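Side-chain contacts in 2'-deoxycytidine 5'-triphosphate deaminase (Agrobacterium tumefaciens, PDB 2R9Q), which probably catalyses the hydrolytic deamination of dCTP to dUTP: residues T123-D128 / E132-P137; A56-G61 / I67-R72; V35-P40 / L96-A101; S114-L119 / S161-I166. All blocks are in the same frame, centred on the assembly; numbering follows the deposited sequence.

Interaction 1: residues T123-D128 / E132-P137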
loop_
_atom_site.group_PDB
_atom_site.type_symbol
_atom_site.label_atom_id
_atom_site.label_comp_id
_atom_site.label_asym_id
_atom_site.label_seq_id
_atom_site.Cartn_x
_atom_site.Cartn_y
_atom_site.Cartn_z
ATOM N N THR B 123 -17.672 -9.838 -2.501
ATOM C CA THR B 123 -18.320 -11.141 -2.609
ATOM C C THR B 123 -18.740 -11.453 -4.059
ATOM O O THR B 123 -19.020 -10.554 -4.839
ATOM C CB THR B 123 -19.571 -11.299 -1.638
ATOM O OG1 THR B 123 -20.622 -10.416 -2.022
ATOM C CG2 THR B 123 -19.196 -11.033 -0.187
ATOM N N ARG B 124 -18.745 -12.740 -4.385
ATOM C CA ARG B 124 -19.208 -13.291 -5.653
ATOM C C ARG B 124 -19.887 -14.633 -5.383
ATOM O O ARG B 124 -19.297 -15.520 -4.788
ATOM C CB ARG B 124 -18.032 -13.569 -6.595
ATOM C CG ARG B 124 -17.237 -12.380 -6.997
ATOM C CD ARG B 124 -17.983 -11.530 -7.950
ATOM N NE ARG B 124 -17.120 -10.498 -8.523
ATOM C CZ ARG B 124 -17.019 -9.261 -8.054
ATOM N NH1 ARG B 124 -17.700 -8.868 -6.978
ATOM N NH2 ARG B 124 -16.217 -8.409 -8.656
ATOM N N VAL B 125 -21.130 -14.780 -5.820
ATOM C CA VAL B 125 -21.761 -16.093 -5.908
ATOM C C VAL B 125 -21.296 -16.883 -7.147
ATOM O O VAL B 125 -21.257 -16.364 -8.270
ATOM C CB VAL B 125 -23.270 -16.008 -5.851
ATOM C CG1 VAL B 125 -23.881 -17.389 -5.903
ATOM C CG2 VAL B 125 -23.684 -15.323 -4.584
ATOM N N MET B 126 -20.887 -18.127 -6.924
ATOM C CA MET B 126 -20.579 -19.017 -8.038
ATOM C C MET B 126 -21.439 -20.291 -8.070
ATOM O O MET B 126 -21.897 -20.797 -7.044
ATOM C CB MET B 126 -19.069 -19.311 -8.181
ATOM C CG MET B 126 -18.326 -19.647 -6.926
ATOM S SD MET B 126 -16.533 -19.792 -7.132
ATOM C CE MET B 126 -16.357 -21.208 -8.164
ATOM N N THR B 127 -21.711 -20.713 -9.308
ATOM C CA THR B 127 -22.403 -21.936 -9.645
ATOM C C THR B 127 -21.422 -22.926 -10.287
ATOM O O THR B 127 -20.366 -22.548 -10.787
ATOM C CB THR B 127 -23.613 -21.722 -10.631
ATOM O OG1 THR B 127 -23.192 -21.062 -11.832
ATOM C CG2 THR B 127 -24.712 -20.999 -10.030
ATOM N N ASP B 128 -21.787 -24.204 -10.245
ATOM C CA ASP B 128 -21.151 -25.232 -11.083
ATOM C C ASP B 128 -21.258 -24.800 -12.550
ATOM O O ASP B 128 -22.276 -24.235 -12.967
ATOM C CB ASP B 128 -21.835 -26.592 -10.911
ATOM C CG ASP B 128 -21.485 -27.309 -9.589
ATOM O OD1 ASP B 128 -20.682 -26.823 -8.752
ATOM O OD2 ASP B 128 -22.039 -28.413 -9.403
ATOM N N GLU B 132 -19.851 -16.755 -15.681
ATOM C CA GLU B 132 -20.025 -15.468 -15.069
ATOM C C GLU B 132 -20.391 -15.700 -13.607
ATOM O O GLU B 132 -21.023 -16.698 -13.283
ATOM C CB GLU B 132 -21.140 -14.725 -15.803
ATOM C CG GLU B 132 -21.226 -13.236 -15.508
ATOM C CD GLU B 132 -22.051 -12.499 -16.554
ATOM O OE1 GLU B 132 -22.568 -13.191 -17.457
ATOM O OE2 GLU B 132 -22.162 -11.246 -16.478
ATOM N N PHE B 133 -19.967 -14.786 -12.741
ATOM C CA PHE B 133 -20.402 -14.771 -11.333
ATOM C C PHE B 133 -21.787 -14.166 -11.177
ATOM O O PHE B 133 -22.280 -13.463 -12.067
ATOM C CB PHE B 133 -19.437 -13.968 -10.448
ATOM C CG PHE B 133 -18.108 -14.609 -10.260
ATOM C CD1 PHE B 133 -18.002 -15.931 -9.821
ATOM C CD2 PHE B 133 -16.957 -13.899 -10.486
ATOM C CE1 PHE B 133 -16.763 -16.521 -9.620
ATOM C CE2 PHE B 133 -15.722 -14.478 -10.283
ATOM C CZ PHE B 133 -15.617 -15.782 -9.862
ATOM N N ASP B 134 -22.416 -14.485 -10.049
ATOM C CA ASP B 134 -23.660 -13.851 -9.618
ATOM C C ASP B 134 -24.865 -14.053 -10.566
ATOM O O ASP B 134 -25.894 -13.404 -10.414
ATOM C CB ASP B 134 -23.443 -12.357 -9.365
ATOM C CG ASP B 134 -22.418 -12.062 -8.259
ATOM O OD1 ASP B 134 -22.180 -12.896 -7.377
ATOM O OD2 ASP B 134 -21.866 -10.950 -8.262
ATOM N N LYS B 135 -24.716 -14.972 -11.518
ATOM C CA LYS B 135 -25.766 -15.352 -12.441
ATOM C C LYS B 135 -25.988 -16.866 -12.347
ATOM O O LYS B 135 -25.056 -17.664 -12.473
ATOM C CB LYS B 135 -25.437 -14.928 -13.885
ATOM C CG LYS B 135 -25.274 -13.422 -14.081
ATOM C CD LYS B 135 -26.584 -12.678 -13.881
ATOM C CE LYS B 135 -26.368 -11.226 -13.351
ATOM N NZ LYS B 135 -25.957 -11.142 -11.891
ATOM N N ILE B 136 -27.236 -17.224 -12.070
ATOM C CA ILE B 136 -27.692 -18.584 -12.034
ATOM C C ILE B 136 -28.500 -18.803 -13.341
ATOM O O ILE B 136 -29.484 -18.092 -13.608
ATOM C CB ILE B 136 -28.535 -18.848 -10.777
ATOM C CG1 ILE B 136 -27.733 -18.530 -9.510
ATOM C CG2 ILE B 136 -28.983 -20.309 -10.710
ATOM C CD1 ILE B 136 -27.586 -17.086 -9.162
ATOM N N PRO B 137 -28.062 -19.764 -14.183
ATOM C CA PRO B 137 -28.768 -19.980 -15.459
ATOM C C PRO B 137 -30.200 -20.473 -15.277
ATOM O O PRO B 137 -30.535 -20.993 -14.227
ATOM C CB PRO B 137 -27.921 -21.029 -16.167
ATOM C CG PRO B 137 -26.637 -21.090 -15.417
ATOM C CD PRO B 137 -26.922 -20.681 -14.030
HETATM O O HOH W 1 -21.713 -9.743 -6.100
HETATM O O HOH W 2 -22.706 -17.797 -11.401
#
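In the dUTPase-like N-terminal half, strand 121-127 is followed by a short connection after which residues 132-137 run alongside it in roughly the same direction, and Asp134 and Val125 meet across this crossing. Val125 N gives its hydrogen to Asp134 OD1 at 2.7 Å, nearly in line with the carboxylate C-O bond, while Asp134 N donates to Val125 O at 2.8 Å in an almost straight bond (174°). One residue thus grips both polar backbone atoms of Val125, with its side chain replacing a second backbone partner. The other carboxylate oxygen, Asp134 OD2, reaches Thr123 O through a water. One residue earlier, the Phe133 ring receives Arg124 CB over one face, a CH-pi contact 4.0 Å from CB to the ring centroid. Arg124 is bent at CG (chi2 -73°), which lays CD against Phe133 CD2 at 3.6 Å while NH1 turns back to Thr123 O. Met126 lies alongside the same ring, CB in its plane and SD at its edge, a Met-aromatic contact. Strand 121-127 pairs with strand 143-150 through Arg124 and Met126, and strand 135-136 with strand 106-112, so this connection crosses between the two antiparallel sheets of a dUTPase-like beta fold.

Interaction 2: residues A56-G61 / I67-R72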
loop_
_atom_site.group_PDB
_atom_site.type_symbol
_atom_site.label_atom_id
_atom_site.label_comp_id
_atom_site.label_asym_id
_atom_site.label_seq_id
_atom_site.Cartn_x
_atom_site.Cartn_y
_atom_site.Cartn_z
ATOM N N ALA B 56 -6.247 -17.623 -4.977
ATOM C CA ALA B 56 -6.905 -16.742 -5.917
ATOM C C ALA B 56 -8.335 -17.169 -6.219
ATOM O O ALA B 56 -8.658 -18.339 -6.171
ATOM C CB ALA B 56 -6.080 -16.664 -7.221
ATOM N N SER B 57 -9.166 -16.183 -6.527
ATOM C CA SER B 57 -10.429 -16.361 -7.233
ATOM C C SER B 57 -10.268 -16.990 -8.641
ATOM O O SER B 57 -9.268 -16.817 -9.316
ATOM C CB SER B 57 -11.115 -14.992 -7.366
ATOM O OG SER B 57 -12.286 -15.053 -8.155
ATOM N N PHE B 58 -11.291 -17.705 -9.065
ATOM C CA PHE B 58 -11.273 -18.475 -10.294
ATOM C C PHE B 58 -12.664 -18.570 -10.886
ATOM O O PHE B 58 -13.655 -18.406 -10.196
ATOM C CB PHE B 58 -10.714 -19.874 -10.025
ATOM C CG PHE B 58 -11.497 -20.678 -9.029
ATOM C CD1 PHE B 58 -12.396 -21.631 -9.452
ATOM C CD2 PHE B 58 -11.299 -20.509 -7.660
ATOM C CE1 PHE B 58 -13.091 -22.394 -8.551
ATOM C CE2 PHE B 58 -11.995 -21.251 -6.746
ATOM C CZ PHE B 58 -12.913 -22.198 -7.190
ATOM N N MET B 59 -12.726 -18.821 -12.178
ATOM C CA MET B 59 -13.988 -19.095 -12.845
ATOM C C MET B 59 -14.059 -20.611 -13.082
ATOM O O MET B 59 -13.157 -21.183 -13.663
ATOM C CB MET B 59 -14.108 -18.283 -14.148
ATOM C CG MET B 59 -15.535 -18.201 -14.741
ATOM S SD MET B 59 -16.864 -17.593 -13.659
ATOM C CE MET B 59 -16.402 -15.861 -13.536
ATOM N N PRO B 60 -15.110 -21.276 -12.581
ATOM C CA PRO B 60 -15.153 -22.727 -12.714
ATOM C C PRO B 60 -14.980 -23.170 -14.164
ATOM O O PRO B 60 -14.139 -24.001 -14.462
ATOM C CB PRO B 60 -16.553 -23.082 -12.206
ATOM C CG PRO B 60 -16.877 -21.996 -11.314
ATOM C CD PRO B 60 -16.284 -20.767 -11.866
ATOM N N GLY B 61 -15.777 -22.570 -15.036
ATOM C CA GLY B 61 -15.799 -22.891 -16.450
ATOM C C GLY B 61 -16.791 -23.998 -16.774
ATOM O O GLY B 61 -17.309 -24.668 -15.846
ATOM N N ILE B 67 -16.513 -27.803 -6.723
ATOM C CA ILE B 67 -15.781 -28.696 -5.824
ATOM C C ILE B 67 -14.536 -29.336 -6.466
ATOM O O ILE B 67 -13.573 -29.583 -5.766
ATOM C CB ILE B 67 -16.713 -29.768 -5.144
ATOM C CG1 ILE B 67 -16.143 -30.181 -3.777
ATOM C CG2 ILE B 67 -16.971 -30.988 -6.051
ATOM C CD1 ILE B 67 -16.035 -29.034 -2.755
ATOM N N ASP B 68 -14.547 -29.570 -7.780
ATOM C CA ASP B 68 -13.365 -30.063 -8.489
ATOM C C ASP B 68 -12.224 -29.061 -8.530
ATOM O O ASP B 68 -11.087 -29.378 -8.184
ATOM C CB ASP B 68 -13.713 -30.476 -9.918
ATOM C CG ASP B 68 -14.649 -31.672 -9.974
ATOM O OD1 ASP B 68 -14.756 -32.415 -8.975
ATOM O OD2 ASP B 68 -15.275 -31.857 -11.033
ATOM N N LYS B 69 -12.515 -27.850 -8.964
ATOM C CA LYS B 69 -11.506 -26.789 -8.962
ATOM C C LYS B 69 -10.874 -26.581 -7.563
ATOM O O LYS B 69 -9.652 -26.523 -7.429
ATOM C CB LYS B 69 -12.094 -25.494 -9.526
ATOM C CG LYS B 69 -12.384 -25.580 -11.007
ATOM C CD LYS B 69 -11.112 -25.436 -11.876
ATOM C CE LYS B 69 -10.878 -24.004 -12.375
ATOM N NZ LYS B 69 -11.265 -23.776 -13.795
ATOM N N LEU B 70 -11.714 -26.480 -6.540
ATOM C CA LEU B 70 -11.277 -26.493 -5.147
ATOM C C LEU B 70 -10.294 -27.630 -4.843
ATOM O O LEU B 70 -9.204 -27.391 -4.356
ATOM C CB LEU B 70 -12.506 -26.590 -4.214
ATOM C CG LEU B 70 -12.966 -25.381 -3.384
ATOM C CD1 LEU B 70 -12.627 -24.082 -4.064
ATOM C CD2 LEU B 70 -14.457 -25.460 -3.065
ATOM N N ASN B 71 -10.687 -28.863 -5.137
ATOM C CA ASN B 71 -9.826 -30.046 -4.966
ATOM C C ASN B 71 -8.560 -30.042 -5.848
ATOM O O ASN B 71 -7.624 -30.811 -5.610
ATOM C CB ASN B 71 -10.609 -31.326 -5.280
ATOM C CG ASN B 71 -11.754 -31.578 -4.322
ATOM O OD1 ASN B 71 -11.932 -30.872 -3.329
ATOM N ND2 ASN B 71 -12.548 -32.595 -4.626
ATOM N N ARG B 72 -8.545 -29.194 -6.872
ATOM C CA ARG B 72 -7.359 -29.011 -7.718
ATOM C C ARG B 72 -6.346 -28.031 -7.108
ATOM O O ARG B 72 -5.227 -27.879 -7.620
ATOM C CB ARG B 72 -7.794 -28.507 -9.092
ATOM C CG ARG B 72 -6.780 -28.675 -10.191
ATOM C CD ARG B 72 -7.408 -28.289 -11.514
ATOM N NE ARG B 72 -7.210 -26.884 -11.845
ATOM C CZ ARG B 72 -7.727 -26.295 -12.921
ATOM N NH1 ARG B 72 -8.501 -26.981 -13.756
ATOM N NH2 ARG B 72 -7.484 -25.008 -13.159
#
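Lys69 of helix 66-71 faces the loop 56-61, and its side chain can be followed outward from Phe58 to two backbone carbonyls. CB lies 3.4 Å from Phe58 CE1, approaching the ring obliquely. CG is still near that ring carbon and begins to draw level with Pro60 O. The chain then bends at each of its next three torsions (chi2 -78°, chi3 -96°), a coiled course that folds CD over one face of the Arg72 guanidinium and carries CE towards the Met59 and Pro60 carbonyls. At the tip, Lys69 NZ donates to Pro60 O at 3.0 Å. Lys69 NZ also donates to Met59 O, at 3.2 Å. It is tilted about 21° from the plane of the Met59 carbonyl and stands much farther above that of Pro60. The strongest polar partner belongs to another chain: Glu327 of the second subunit forms a salt bridge with NZ, so the buried ammonium group has a carboxylate and two peptide oxygens to balance it, which would be expected to stabilise its charge. Leu70 adds to the apolar contact, its CD1 resting 3.7 Å from Phe58 CZ as the two side chains cross at about a right angle. Ile325 of the second subunit packs on Phe58 as well. The result is a helix pinned to the preceding loop by a lysine that bridges backbone carbonyls, at a subunit interface.

Interaction 3: residues V35-P40 / L96-A101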
loop_
_atom_site.group_PDB
_atom_site.type_symbol
_atom_site.label_atom_id
_atom_site.label_comp_id
_atom_site.label_asym_id
_atom_site.label_seq_id
_atom_site.Cartn_x
_atom_site.Cartn_y
_atom_site.Cartn_z
ATOM N N VAL B 35 -36.682 -16.892 9.969
ATOM C CA VAL B 35 -38.007 -16.254 9.836
ATOM C C VAL B 35 -37.936 -15.065 8.877
ATOM O O VAL B 35 -38.830 -14.873 8.049
ATOM C CB VAL B 35 -38.632 -15.828 11.218
ATOM C CG1 VAL B 35 -37.661 -14.980 12.032
ATOM C CG2 VAL B 35 -39.995 -15.113 11.005
ATOM N N ASP B 36 -36.825 -14.328 8.945
ATOM C CA ASP B 36 -36.623 -13.120 8.162
ATOM C C ASP B 36 -35.694 -13.310 6.958
ATOM O O ASP B 36 -35.132 -12.331 6.440
ATOM C CB ASP B 36 -36.094 -12.027 9.083
ATOM C CG ASP B 36 -34.743 -12.358 9.667
ATOM O OD1 ASP B 36 -34.399 -13.546 9.810
ATOM O OD2 ASP B 36 -34.014 -11.416 9.985
ATOM N N GLN B 37 -35.563 -14.556 6.489
ATOM C CA GLN B 37 -34.600 -14.873 5.427
ATOM C C GLN B 37 -35.098 -14.504 4.042
ATOM O O GLN B 37 -34.294 -14.129 3.175
ATOM C CB GLN B 37 -34.185 -16.336 5.443
ATOM C CG GLN B 37 -32.815 -16.554 4.873
ATOM C CD GLN B 37 -32.445 -18.016 4.802
ATOM O OE1 GLN B 37 -32.703 -18.766 5.725
ATOM N NE2 GLN B 37 -31.834 -18.421 3.705
ATOM N N VAL B 38 -36.412 -14.602 3.848
ATOM C CA VAL B 38 -37.048 -14.274 2.576
ATOM C C VAL B 38 -37.451 -12.800 2.603
ATOM O O VAL B 38 -38.211 -12.354 3.470
ATOM C CB VAL B 38 -38.275 -15.177 2.277
ATOM C CG1 VAL B 38 -38.848 -14.876 0.886
ATOM C CG2 VAL B 38 -37.903 -16.685 2.435
ATOM N N GLN B 39 -36.881 -12.044 1.681
ATOM C CA GLN B 39 -37.169 -10.646 1.546
ATOM C C GLN B 39 -38.314 -10.561 0.543
ATOM O O GLN B 39 -38.664 -11.573 -0.085
ATOM C CB GLN B 39 -35.917 -9.875 1.087
ATOM C CG GLN B 39 -34.652 -10.110 1.924
ATOM C CD GLN B 39 -34.834 -9.757 3.362
ATOM O OE1 GLN B 39 -35.627 -8.885 3.705
ATOM N NE2 GLN B 39 -34.128 -10.457 4.230
ATOM N N PRO B 40 -38.930 -9.370 0.416
ATOM C CA PRO B 40 -40.013 -9.131 -0.551
ATOM C C PRO B 40 -39.744 -9.607 -2.001
ATOM O O PRO B 40 -40.641 -10.152 -2.612
ATOM C CB PRO B 40 -40.202 -7.618 -0.479
ATOM C CG PRO B 40 -39.764 -7.240 0.871
ATOM C CD PRO B 40 -38.668 -8.171 1.240
ATOM N N LEU B 96 -22.532 -22.581 0.462
ATOM C CA LEU B 96 -23.680 -21.981 1.050
ATOM C C LEU B 96 -24.626 -23.099 1.467
ATOM O O LEU B 96 -24.606 -24.180 0.891
ATOM C CB LEU B 96 -24.305 -20.984 0.064
ATOM C CG LEU B 96 -23.513 -19.720 -0.330
ATOM C CD1 LEU B 96 -24.208 -18.995 -1.505
ATOM C CD2 LEU B 96 -23.283 -18.776 0.841
ATOM N N MET B 97 -25.420 -22.853 2.507
ATOM C CA MET B 97 -26.464 -23.798 2.939
ATOM C C MET B 97 -27.580 -24.026 1.848
ATOM O O MET B 97 -28.107 -25.120 1.680
ATOM C CB MET B 97 -27.062 -23.319 4.259
ATOM C CG MET B 97 -26.125 -23.365 5.469
ATOM S SD MET B 97 -26.842 -22.694 7.010
ATOM C CE MET B 97 -28.245 -23.764 7.234
ATOM N N GLU B 98 -27.902 -22.994 1.082
ATOM C CA GLU B 98 -28.945 -23.091 0.064
ATOM C C GLU B 98 -28.462 -23.726 -1.227
ATOM O O GLU B 98 -27.344 -23.482 -1.668
ATOM C CB GLU B 98 -29.547 -21.725 -0.230
ATOM C CG GLU B 98 -30.384 -21.173 0.915
ATOM C CD GLU B 98 -29.552 -20.814 2.137
ATOM O OE1 GLU B 98 -28.465 -20.190 1.973
ATOM O OE2 GLU B 98 -29.983 -21.167 3.250
ATOM N N SER B 99 -29.302 -24.571 -1.808
ATOM C CA SER B 99 -29.039 -25.155 -3.127
ATOM C C SER B 99 -30.307 -25.125 -3.973
ATOM O O SER B 99 -31.409 -24.868 -3.461
ATOM C CB SER B 99 -28.354 -26.560 -3.065
ATOM O OG SER B 99 -29.171 -27.633 -2.631
ATOM N N LEU B 100 -30.122 -25.329 -5.274
ATOM C CA LEU B 100 -31.186 -25.103 -6.236
ATOM C C LEU B 100 -31.505 -26.320 -7.121
ATOM O O LEU B 100 -30.646 -27.145 -7.406
ATOM C CB LEU B 100 -30.862 -23.877 -7.103
ATOM C CG LEU B 100 -30.713 -22.516 -6.406
ATOM C CD1 LEU B 100 -30.163 -21.508 -7.404
ATOM C CD2 LEU B 100 -32.043 -22.017 -5.761
ATOM N N ALA B 101 -32.785 -26.420 -7.478
ATOM C CA ALA B 101 -33.285 -27.211 -8.602
ATOM C C ALA B 101 -34.382 -26.346 -9.279
ATOM O O ALA B 101 -35.574 -26.493 -9.036
ATOM C CB ALA B 101 -33.820 -28.535 -8.121
#
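The flat groups here are the Gln37 amide and the Glu98 carboxylate, which approach from opposite directions with their planes 77° apart, nearly perpendicular, so that neither lies flat on the other. Across the gap the amide presents its nitrogen: Gln37 NE2 donates to Glu98 OE2 at 3.3 Å, a weak bond although its N-H...O angle is a fair 154°. The other carboxylate oxygen, Glu98 OE1, stands farther from the amide nitrogen. Gln37 reaches somewhat farther than Glu98, since CG is turned opposite the backbone N (chi1 -153°) and the chain stays extended beyond it. Glu98 is shorter in reach because it bends at CG (chi2 68°). The two backbones therefore remain far apart, the CA atoms of Gln37 and Glu98 lying 11.3 Å from each other, and the side chains alone make this contact.

Each group has stronger partners near by. Gln37 NE2 also donates to Asp44 O, and Gln37 OE1 accepts from Asp34 N, which together would fix which way round the amide sits. Glu98 OE2 is held by Ser29 OG and by a salt bridge to Arg46 NE; the nearby positive charge would be expected to favour the ionised carboxylate in this buried setting. Strand 42-46 contributes both Asp44 and Arg46, and strand 91-101 turns a corner at Met97 just before Glu98. What results is a buried polar network between the residue leading into the short strand 38-39 of one antiparallel sheet and strand 91-101 of the other, in the dUTPase-like beta fold.

Interaction 4: residues S114-L119 / S161-I166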
loop_
_atom_site.group_PDB
_atom_site.type_symbol
_atom_site.label_atom_id
_atom_site.label_comp_id
_atom_site.label_asym_id
_atom_site.label_seq_id
_atom_site.Cartn_x
_atom_site.Cartn_y
_atom_site.Cartn_z
ATOM N N SER B 114 -26.940 -4.908 1.531
ATOM C CA SER B 114 -26.420 -3.553 1.589
ATOM C C SER B 114 -25.485 -3.344 2.757
ATOM O O SER B 114 -24.535 -2.596 2.650
ATOM C CB SER B 114 -27.529 -2.510 1.553
ATOM O OG SER B 114 -28.474 -2.767 2.527
ATOM N N SER B 115 -25.745 -4.031 3.859
ATOM C CA SER B 115 -24.848 -4.017 5.004
ATOM C C SER B 115 -23.496 -4.656 4.674
ATOM O O SER B 115 -22.495 -4.323 5.288
ATOM C CB SER B 115 -25.492 -4.704 6.190
ATOM O OG SER B 115 -25.688 -6.075 5.938
ATOM N N THR B 116 -23.470 -5.555 3.690
ATOM C CA THR B 116 -22.224 -6.152 3.231
ATOM C C THR B 116 -21.366 -5.096 2.579
ATOM O O THR B 116 -20.176 -5.053 2.813
ATOM C CB THR B 116 -22.474 -7.378 2.313
ATOM O OG1 THR B 116 -23.185 -8.357 3.058
ATOM C CG2 THR B 116 -21.164 -8.032 1.793
ATOM N N GLY B 117 -21.982 -4.228 1.785
ATOM C CA GLY B 117 -21.268 -3.163 1.146
ATOM C C GLY B 117 -20.740 -2.129 2.117
ATOM O O GLY B 117 -19.663 -1.592 1.912
ATOM N N ARG B 118 -21.495 -1.850 3.184
ATOM C CA ARG B 118 -21.060 -0.867 4.171
ATOM C C ARG B 118 -19.794 -1.305 4.907
ATOM O O ARG B 118 -19.132 -0.473 5.533
ATOM C CB ARG B 118 -22.124 -0.582 5.223
ATOM C CG ARG B 118 -23.519 -0.293 4.767
ATOM C CD ARG B 118 -23.726 1.008 4.036
ATOM N NE ARG B 118 -25.030 0.946 3.357
ATOM C CZ ARG B 118 -26.183 1.372 3.848
ATOM N NH1 ARG B 118 -26.252 1.996 5.009
ATOM N NH2 ARG B 118 -27.281 1.194 3.142
ATOM N N LEU B 119 -19.470 -2.598 4.852
ATOM C CA LEU B 119 -18.287 -3.119 5.470
ATOM C C LEU B 119 -17.224 -3.414 4.439
ATOM O O LEU B 119 -16.225 -4.045 4.771
ATOM C CB LEU B 119 -18.592 -4.392 6.233
ATOM C CG LEU B 119 -19.071 -4.374 7.683
ATOM C CD1 LEU B 119 -19.903 -3.172 8.011
ATOM C CD2 LEU B 119 -19.835 -5.670 7.970
ATOM N N SER B 161 -24.249 -16.999 8.635
ATOM C CA SER B 161 -24.017 -15.607 8.279
ATOM C C SER B 161 -24.616 -15.319 6.913
ATOM O O SER B 161 -24.603 -16.163 6.031
ATOM C CB SER B 161 -22.528 -15.233 8.355
ATOM O OG SER B 161 -22.034 -15.283 9.680
ATOM N N ARG B 162 -25.189 -14.134 6.772
ATOM C CA ARG B 162 -25.889 -13.753 5.557
ATOM C C ARG B 162 -25.193 -12.554 4.970
ATOM O O ARG B 162 -25.249 -11.502 5.533
ATOM C CB ARG B 162 -27.341 -13.456 5.882
ATOM C CG ARG B 162 -28.127 -14.714 6.149
ATOM C CD ARG B 162 -29.201 -14.564 7.176
ATOM N NE ARG B 162 -30.131 -13.527 6.775
ATOM C CZ ARG B 162 -31.316 -13.277 7.326
ATOM N NH1 ARG B 162 -31.780 -14.000 8.321
ATOM N NH2 ARG B 162 -32.058 -12.287 6.852
ATOM N N LEU B 163 -24.486 -12.737 3.861
ATOM C CA LEU B 163 -23.732 -11.635 3.245
ATOM C C LEU B 163 -24.318 -11.235 1.897
ATOM O O LEU B 163 -24.178 -10.104 1.445
ATOM C CB LEU B 163 -22.259 -11.978 3.151
ATOM C CG LEU B 163 -21.364 -12.152 4.398
ATOM C CD1 LEU B 163 -21.640 -13.460 5.126
ATOM C CD2 LEU B 163 -19.906 -12.164 3.983
ATOM N N SER B 164 -25.097 -12.137 1.335
ATOM C CA SER B 164 -25.526 -12.058 -0.031
ATOM C C SER B 164 -26.986 -12.399 -0.164
ATOM O O SER B 164 -27.565 -12.993 0.719
ATOM C CB SER B 164 -24.687 -13.046 -0.822
ATOM O OG SER B 164 -24.865 -12.855 -2.189
ATOM N N GLN B 165 -27.577 -12.008 -1.283
ATOM C CA GLN B 165 -28.946 -12.397 -1.627
ATOM C C GLN B 165 -29.164 -12.729 -3.113
ATOM O O GLN B 165 -28.477 -12.229 -3.992
ATOM C CB GLN B 165 -29.961 -11.384 -1.134
ATOM C CG GLN B 165 -29.665 -9.992 -1.424
ATOM C CD GLN B 165 -30.551 -9.040 -0.673
ATOM O OE1 GLN B 165 -30.808 -7.937 -1.145
ATOM N NE2 GLN B 165 -31.050 -9.458 0.487
ATOM N N ILE B 166 -30.127 -13.619 -3.341
ATOM C CA ILE B 166 -30.475 -14.130 -4.653
ATOM C C ILE B 166 -31.926 -13.715 -5.019
ATOM O O ILE B 166 -32.859 -13.905 -4.238
ATOM C CB ILE B 166 -30.231 -15.668 -4.706
ATOM C CG1 ILE B 166 -30.397 -16.234 -6.117
ATOM C CG2 ILE B 166 -31.124 -16.434 -3.756
ATOM C CD1 ILE B 166 -30.109 -17.702 -6.170
HETATM O O HOH W 3 -29.794 -5.179 0.733
HETATM O O HOH W 4 -24.262 -8.508 5.882
#
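Thr116 OG1 is gripped by two partners: it donates to Leu163 O at 2.6 Å and accepts a hydrogen from a water at 3.0 Å. The bond to the carbonyl is short and well aimed, with OG1 in the carbonyl plane on a lone pair of Leu163 O. Because OG1 is turned opposite the Thr116 carbonyl carbon (chi1 -61°), it faces the strand, and the methyl CG2 packs against Thr123 CG2 of the next strand; Ile121 also touches Thr116. Leu163 CB lies 3.7 Å from Thr116 OG1. The same water also donates to Arg162 O at 3.2 Å and hydrogen-bonds with Ser115 OG at 2.8 Å, linking two helix residues to the Arg162 carbonyl, one residue before the carbonyl that Thr116 bonds directly. A second water joins Ser114 N to Gln165 OE1, weakly on the glutamine side. The sequence from Lys113 to Arg118 matches the KSSxGR motif of dCTP deaminases, which in relatives lies at the nucleotide site, consistent with a need to fix its position. Together these bonds imply that the short helix 114-118 is docked on strand 162-170 by directed polar contacts, one direct and others through water, with little apolar packing between them.

Overall arrangement
All four contacts are largely buried and lie in the dUTPase-like N-terminal half, yet their chemistry differs with place. Interactions 1, 3 and 4 meet around the two antiparallel sheets: Ile136 packs on Leu100 of interaction 3, and Val125 and Ile136 reach Ser164 and Ile166 of interaction 4. Interactions 3 and 4 are joined by the Asp36-Arg162 salt bridge. Interaction 1 mixes bonds from an aspartate's backbone and side chain with aromatic packing and buries the largest area of the four; interactions 3 and 4 rest almost wholly on polar atoms. Interaction 2 touches interaction 1 through Met126 against Phe58 and Pro60, but its centre lies about 24 Å from the centre of the chain, against the second subunit.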